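Local structure of hydrolase, putative (Plasmodium vivax, 2B30) at residues I253-N267 against S271-H284. The protein is of unknown function but binds calcium and, as a putative Cof-like HAD hydrolase, may act as a metal-dependent phosphatase. Residues are numbered along the deposited sequence; the frame is centred on the assembly and turned at random.
Sequences IAMLSNFKYSFAVAN and SAKSHAKCVLPVSH
Phe263 and Ala264 of strand 261-264 pair in parallel with Cys278 and Val279 of strand 278-279, Ala264 N giving a hydrogen bond to Cys278 O (3.0 Å) and Ala264 O receiving a straight one from Leu280 N (2.7 Å). The connection is a beta-alpha-beta crossover through helix 270-275 at the edge of the HAD core sheet, and that helix runs back over Ala264 nearly antiparallel to its strand. The methyl of Ala264 packs against the helix, CB 3.8 Å from Lys273 CA, and also touches Ala276 CB. On the other face of the sheet the Phe263 ring meets Cys278 CB and Leu280 CD2 obliquely, and Leu292 of helix 288-297 adds to this packing.

Between the helices, Leu256 CD1 rests on Ala272 CB, while Ile253 lays CG2 over one face of the His275 imidazole, 3.6 Å from its centroid. At the edge of that same ring, ND1 makes a weak hydrogen bond to Ser257 OG. In strand 261-264, Ser262 OG sits between its own N and carbonyl carbon (chi1 67°), where it accepts from Lys277 N and donates to Leu256 O, linking helix 253-257 to the loop that leads into strand 278-279; Lys277 N is shared with Ser262 O (3.1 Å). The dimer interface lies here too: Asn204 of the second subunit donates a hydrogen bond through ND2 to His275 O.

Farther along, the extended Lys273 chain brings NZ to Ala266 O in a weak hydrogen bond. Asn267 places ND2 over one face of the His284 ring, gives a hydrogen bond to Gly36 O, and takes one through OD1 from His284 N at 2.8 Å.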
loop_
_atom_site.group_PDB
_atom_site.type_symbol
_atom_site.label_atom_id
_atom_site.label_comp_id
_atom_site.label_asym_id
_atom_site.label_seq_id
_atom_site.Cartn_x
_atom_site.Cartn_y
_atom_site.Cartn_z
ATOM N N ILE A 253 -6.351 -2.932 -7.340
ATOM C CA ILE A 253 -6.802 -1.631 -6.834
ATOM C C ILE A 253 -5.690 -0.747 -6.260
ATOM O O ILE A 253 -5.697 0.474 -6.456
ATOM C CB ILE A 253 -7.913 -1.810 -5.768
ATOM C CG1 ILE A 253 -9.181 -2.356 -6.418
ATOM C CG2 ILE A 253 -8.214 -0.493 -5.048
ATOM C CD1 ILE A 253 -10.050 -3.027 -5.424
ATOM N N ALA A 254 -4.747 -1.348 -5.548
ATOM C CA ALA A 254 -3.658 -0.580 -4.952
ATOM C C ALA A 254 -2.738 -0.014 -6.009
ATOM O O ALA A 254 -2.186 1.054 -5.805
ATOM C CB ALA A 254 -2.863 -1.413 -3.986
ATOM N N MET A 255 -2.555 -0.717 -7.124
ATOM C CA MET A 255 -1.713 -0.186 -8.187
ATOM C C MET A 255 -2.478 0.801 -9.068
ATOM O O MET A 255 -1.872 1.683 -9.667
ATOM C CB MET A 255 -1.086 -1.299 -9.016
ATOM C CG MET A 255 -1.988 -1.931 -10.047
ATOM S SD MET A 255 -1.025 -3.141 -10.951
ATOM C CE MET A 255 -2.242 -3.754 -12.119
ATOM N N LEU A 256 -3.800 0.667 -9.143
ATOM C CA LEU A 256 -4.623 1.637 -9.872
ATOM C C LEU A 256 -4.790 2.950 -9.085
ATOM O O LEU A 256 -4.869 4.032 -9.677
ATOM C CB LEU A 256 -5.989 1.034 -10.206
ATOM C CG LEU A 256 -5.949 -0.189 -11.129
ATOM C CD1 LEU A 256 -7.289 -0.928 -11.144
ATOM C CD2 LEU A 256 -5.537 0.214 -12.531
ATOM N N SER A 257 -4.837 2.854 -7.755
ATOM C CA SER A 257 -4.992 4.035 -6.893
ATOM C C SER A 257 -3.728 4.877 -6.795
ATOM O O SER A 257 -3.799 6.100 -6.868
ATOM C CB SER A 257 -5.411 3.621 -5.481
ATOM O OG SER A 257 -6.723 3.088 -5.474
ATOM N N ASN A 258 -2.579 4.226 -6.623
ATOM C CA ASN A 258 -1.326 4.938 -6.342
ATOM C C ASN A 258 -0.529 5.388 -7.569
ATOM O O ASN A 258 0.508 6.038 -7.436
ATOM C CB ASN A 258 -0.438 4.103 -5.420
ATOM C CG ASN A 258 -1.093 3.826 -4.084
ATOM O OD1 ASN A 258 -1.911 2.932 -3.978
ATOM N ND2 ASN A 258 -0.737 4.589 -3.066
ATOM N N PHE A 259 -1.009 5.061 -8.761
ATOM C CA PHE A 259 -0.364 5.527 -9.968
ATOM C C PHE A 259 -1.239 6.543 -10.694
ATOM O O PHE A 259 -2.459 6.578 -10.498
ATOM C CB PHE A 259 0.005 4.342 -10.841
ATOM C CG PHE A 259 1.190 3.582 -10.328
ATOM C CD1 PHE A 259 2.450 4.184 -10.288
ATOM C CD2 PHE A 259 1.062 2.276 -9.873
ATOM C CE1 PHE A 259 3.562 3.498 -9.801
ATOM C CE2 PHE A 259 2.168 1.587 -9.377
ATOM C CZ PHE A 259 3.418 2.203 -9.341
ATOM N N LYS A 260 -0.595 7.398 -11.492
ATOM C CA LYS A 260 -1.260 8.533 -12.130
ATOM C C LYS A 260 -1.895 8.122 -13.435
ATOM O O LYS A 260 -3.037 8.470 -13.698
ATOM C CB LYS A 260 -0.278 9.685 -12.397
ATOM C CG LYS A 260 -0.945 10.960 -12.957
ATOM C CD LYS A 260 0.072 11.962 -13.470
ATOM C CE LYS A 260 0.727 12.714 -12.358
ATOM N NZ LYS A 260 1.965 13.419 -12.784
ATOM N N TYR A 261 -1.145 7.410 -14.264
ATOM C CA TYR A 261 -1.666 6.967 -15.548
ATOM C C TYR A 261 -2.204 5.555 -15.402
ATOM O O TYR A 261 -1.658 4.608 -15.974
ATOM C CB TYR A 261 -0.597 7.090 -16.639
ATOM C CG TYR A 261 -0.079 8.500 -16.698
ATOM C CD1 TYR A 261 -0.892 9.538 -17.131
ATOM C CD2 TYR A 261 1.195 8.812 -16.259
ATOM C CE1 TYR A 261 -0.436 10.847 -17.146
ATOM C CE2 TYR A 261 1.659 10.111 -16.279
ATOM C CZ TYR A 261 0.847 11.122 -16.715
ATOM O OH TYR A 261 1.336 12.412 -16.712
ATOM N N SER A 262 -3.284 5.445 -14.623
ATOM C CA SER A 262 -3.895 4.163 -14.302
ATOM C C SER A 262 -5.219 4.033 -15.015
ATOM O O SER A 262 -6.052 4.955 -15.013
ATOM C CB SER A 262 -4.084 3.989 -12.789
ATOM O OG SER A 262 -5.041 4.891 -12.258
ATOM N N PHE A 263 -5.414 2.875 -15.627
ATOM C CA PHE A 263 -6.559 2.662 -16.488
ATOM C C PHE A 263 -7.269 1.369 -16.146
ATOM O O PHE A 263 -6.626 0.331 -15.991
ATOM C CB PHE A 263 -6.092 2.657 -17.940
ATOM C CG PHE A 263 -5.604 3.994 -18.406
ATOM C CD1 PHE A 263 -6.483 4.916 -18.952
ATOM C CD2 PHE A 263 -4.274 4.347 -18.270
ATOM C CE1 PHE A 263 -6.033 6.164 -19.368
ATOM C CE2 PHE A 263 -3.824 5.588 -18.682
ATOM C CZ PHE A 263 -4.709 6.499 -19.229
ATOM N N ALA A 264 -8.594 1.438 -16.017
ATOM C CA ALA A 264 -9.409 0.237 -15.816
ATOM C C ALA A 264 -10.135 -0.126 -17.101
ATOM O O ALA A 264 -10.730 0.727 -17.746
ATOM C CB ALA A 264 -10.395 0.437 -14.697
ATOM N N VAL A 265 -10.071 -1.396 -17.481
ATOM C CA VAL A 265 -10.792 -1.869 -18.663
ATOM C C VAL A 265 -12.298 -1.681 -18.487
ATOM O O VAL A 265 -12.802 -1.630 -17.363
ATOM C CB VAL A 265 -10.499 -3.362 -18.981
ATOM C CG1 VAL A 265 -9.190 -3.514 -19.726
ATOM C CG2 VAL A 265 -10.495 -4.216 -17.711
ATOM N N ALA A 266 -13.003 -1.579 -19.611
ATOM C CA ALA A 266 -14.469 -1.474 -19.629
ATOM C C ALA A 266 -15.139 -2.559 -18.793
ATOM O O ALA A 266 -16.159 -2.307 -18.134
ATOM C CB ALA A 266 -14.969 -1.554 -21.049
ATOM N N ASN A 267 -14.567 -3.763 -18.819
ATOM C CA ASN A 267 -15.092 -4.882 -18.025
ATOM C C ASN A 267 -14.608 -4.930 -16.569
ATOM O O ASN A 267 -14.846 -5.908 -15.869
ATOM C CB ASN A 267 -14.791 -6.217 -18.712
ATOM C CG ASN A 267 -13.334 -6.373 -19.093
ATOM O OD1 ASN A 267 -12.857 -5.748 -20.040
ATOM N ND2 ASN A 267 -12.626 -7.233 -18.382
ATOM N N SER A 271 -15.191 -1.265 -8.236
ATOM C CA SER A 271 -14.123 -0.757 -7.388
ATOM C C SER A 271 -12.890 -0.331 -8.201
ATOM O O SER A 271 -12.357 0.762 -8.017
ATOM C CB SER A 271 -13.733 -1.819 -6.381
ATOM O OG SER A 271 -12.540 -1.447 -5.738
ATOM N N ALA A 272 -12.453 -1.196 -9.109
ATOM C CA ALA A 272 -11.293 -0.918 -9.940
ATOM C C ALA A 272 -11.542 0.282 -10.837
ATOM O O ALA A 272 -10.640 1.092 -11.058
ATOM C CB ALA A 272 -10.939 -2.135 -10.779
ATOM N N LYS A 273 -12.760 0.389 -11.362
ATOM C CA LYS A 273 -13.133 1.501 -12.247
ATOM C C LYS A 273 -13.008 2.864 -11.560
ATOM O O LYS A 273 -12.585 3.835 -12.194
ATOM C CB LYS A 273 -14.568 1.326 -12.778
ATOM C CG LYS A 273 -14.710 0.316 -13.929
ATOM C CD LYS A 273 -16.154 0.230 -14.453
ATOM C CE LYS A 273 -16.252 -0.701 -15.661
ATOM N NZ LYS A 273 -17.601 -0.737 -16.300
ATOM N N SER A 274 -13.379 2.928 -10.276
ATOM C CA SER A 274 -13.340 4.179 -9.522
ATOM C C SER A 274 -11.942 4.510 -9.005
ATOM O O SER A 274 -11.580 5.683 -8.934
ATOM C CB SER A 274 -14.335 4.165 -8.359
ATOM O OG SER A 274 -14.183 3.004 -7.576
ATOM N N HIS A 275 -11.164 3.491 -8.645
ATOM C CA HIS A 275 -9.833 3.721 -8.079
ATOM C C HIS A 275 -8.824 4.133 -9.152
ATOM O O HIS A 275 -7.839 4.830 -8.868
ATOM C CB HIS A 275 -9.364 2.500 -7.283
ATOM C CG HIS A 275 -9.934 2.440 -5.901
ATOM N ND1 HIS A 275 -9.375 3.118 -4.841
ATOM C CD2 HIS A 275 -11.027 1.809 -5.410
ATOM C CE1 HIS A 275 -10.102 2.912 -3.757
ATOM N NE2 HIS A 275 -11.107 2.119 -4.075
ATOM N N ALA A 276 -9.093 3.717 -10.387
ATOM C CA ALA A 276 -8.300 4.119 -11.541
ATOM C C ALA A 276 -8.597 5.562 -11.915
ATOM O O ALA A 276 -9.584 6.122 -11.470
ATOM C CB ALA A 276 -8.591 3.200 -12.721
ATOM N N LYS A 277 -7.737 6.157 -12.731
ATOM C CA LYS A 277 -7.927 7.541 -13.179
ATOM C C LYS A 277 -9.012 7.583 -14.233
ATOM O O LYS A 277 -9.830 8.509 -14.285
ATOM C CB LYS A 277 -6.641 8.099 -13.789
ATOM C CG LYS A 277 -6.609 9.621 -13.945
ATOM C CD LYS A 277 -5.574 10.041 -14.993
ATOM C CE LYS A 277 -4.764 11.274 -14.581
ATOM N NZ LYS A 277 -3.720 11.626 -15.613
ATOM N N CYS A 278 -9.014 6.552 -15.072
ATOM C CA CYS A 278 -9.773 6.583 -16.288
ATOM C C CYS A 278 -10.217 5.184 -16.691
ATOM O O CYS A 278 -9.416 4.248 -16.707
ATOM C CB CYS A 278 -8.889 7.196 -17.356
ATOM S SG CYS A 278 -9.689 7.476 -18.901
ATOM N N VAL A 279 -11.505 5.050 -16.999
ATOM C CA VAL A 279 -12.074 3.797 -17.466
ATOM C C VAL A 279 -11.958 3.774 -18.983
ATOM O O VAL A 279 -12.354 4.733 -19.655
ATOM C CB VAL A 279 -13.568 3.671 -17.087
ATOM C CG1 VAL A 279 -14.133 2.308 -17.556
ATOM C CG2 VAL A 279 -13.767 3.861 -15.593
ATOM N N LEU A 280 -11.436 2.688 -19.530
ATOM C CA LEU A 280 -11.305 2.594 -20.982
ATOM C C LEU A 280 -12.683 2.405 -21.635
ATOM O O LEU A 280 -13.572 1.787 -21.062
ATOM C CB LEU A 280 -10.344 1.463 -21.372
ATOM C CG LEU A 280 -8.864 1.667 -20.995
ATOM C CD1 LEU A 280 -8.084 0.375 -21.142
ATOM C CD2 LEU A 280 -8.209 2.746 -21.834
ATOM N N PRO A 281 -12.873 2.950 -22.840
ATOM C CA PRO A 281 -14.144 2.736 -23.521
ATOM C C PRO A 281 -14.248 1.348 -24.146
ATOM O O PRO A 281 -15.279 1.006 -24.720
ATOM C CB PRO A 281 -14.118 3.799 -24.617
ATOM C CG PRO A 281 -12.694 3.939 -24.951
ATOM C CD PRO A 281 -11.958 3.781 -23.646
ATOM N N VAL A 282 -13.191 0.552 -24.030
ATOM C CA VAL A 282 -13.120 -0.717 -24.718
ATOM C C VAL A 282 -12.798 -1.815 -23.692
ATOM O O VAL A 282 -12.161 -1.553 -22.670
ATOM C CB VAL A 282 -12.089 -0.598 -25.879
ATOM C CG1 VAL A 282 -10.658 -0.701 -25.362
ATOM C CG2 VAL A 282 -12.346 -1.615 -26.961
ATOM N N SER A 283 -13.279 -3.030 -23.940
ATOM C CA SER A 283 -13.119 -4.130 -22.987
ATOM C C SER A 283 -11.955 -5.039 -23.382
ATOM O O SER A 283 -11.384 -4.909 -24.474
ATOM C CB SER A 283 -14.415 -4.934 -22.877
ATOM O OG SER A 283 -14.778 -5.461 -24.130
ATOM N N HIS A 284 -11.595 -5.950 -22.482
ATOM C CA HIS A 284 -10.432 -6.800 -22.705
ATOM C C HIS A 284 -10.532 -7.655 -23.967
ATOM O O HIS A 284 -9.539 -7.791 -24.683
ATOM C CB HIS A 284 -10.096 -7.644 -21.475
ATOM C CG HIS A 284 -11.132 -8.662 -21.122
ATOM N ND1 HIS A 284 -12.483 -8.450 -21.294
ATOM C CD2 HIS A 284 -11.011 -9.890 -20.570
ATOM C CE1 HIS A 284 -13.149 -9.512 -20.879
ATOM N NE2 HIS A 284 -12.278 -10.401 -20.435
#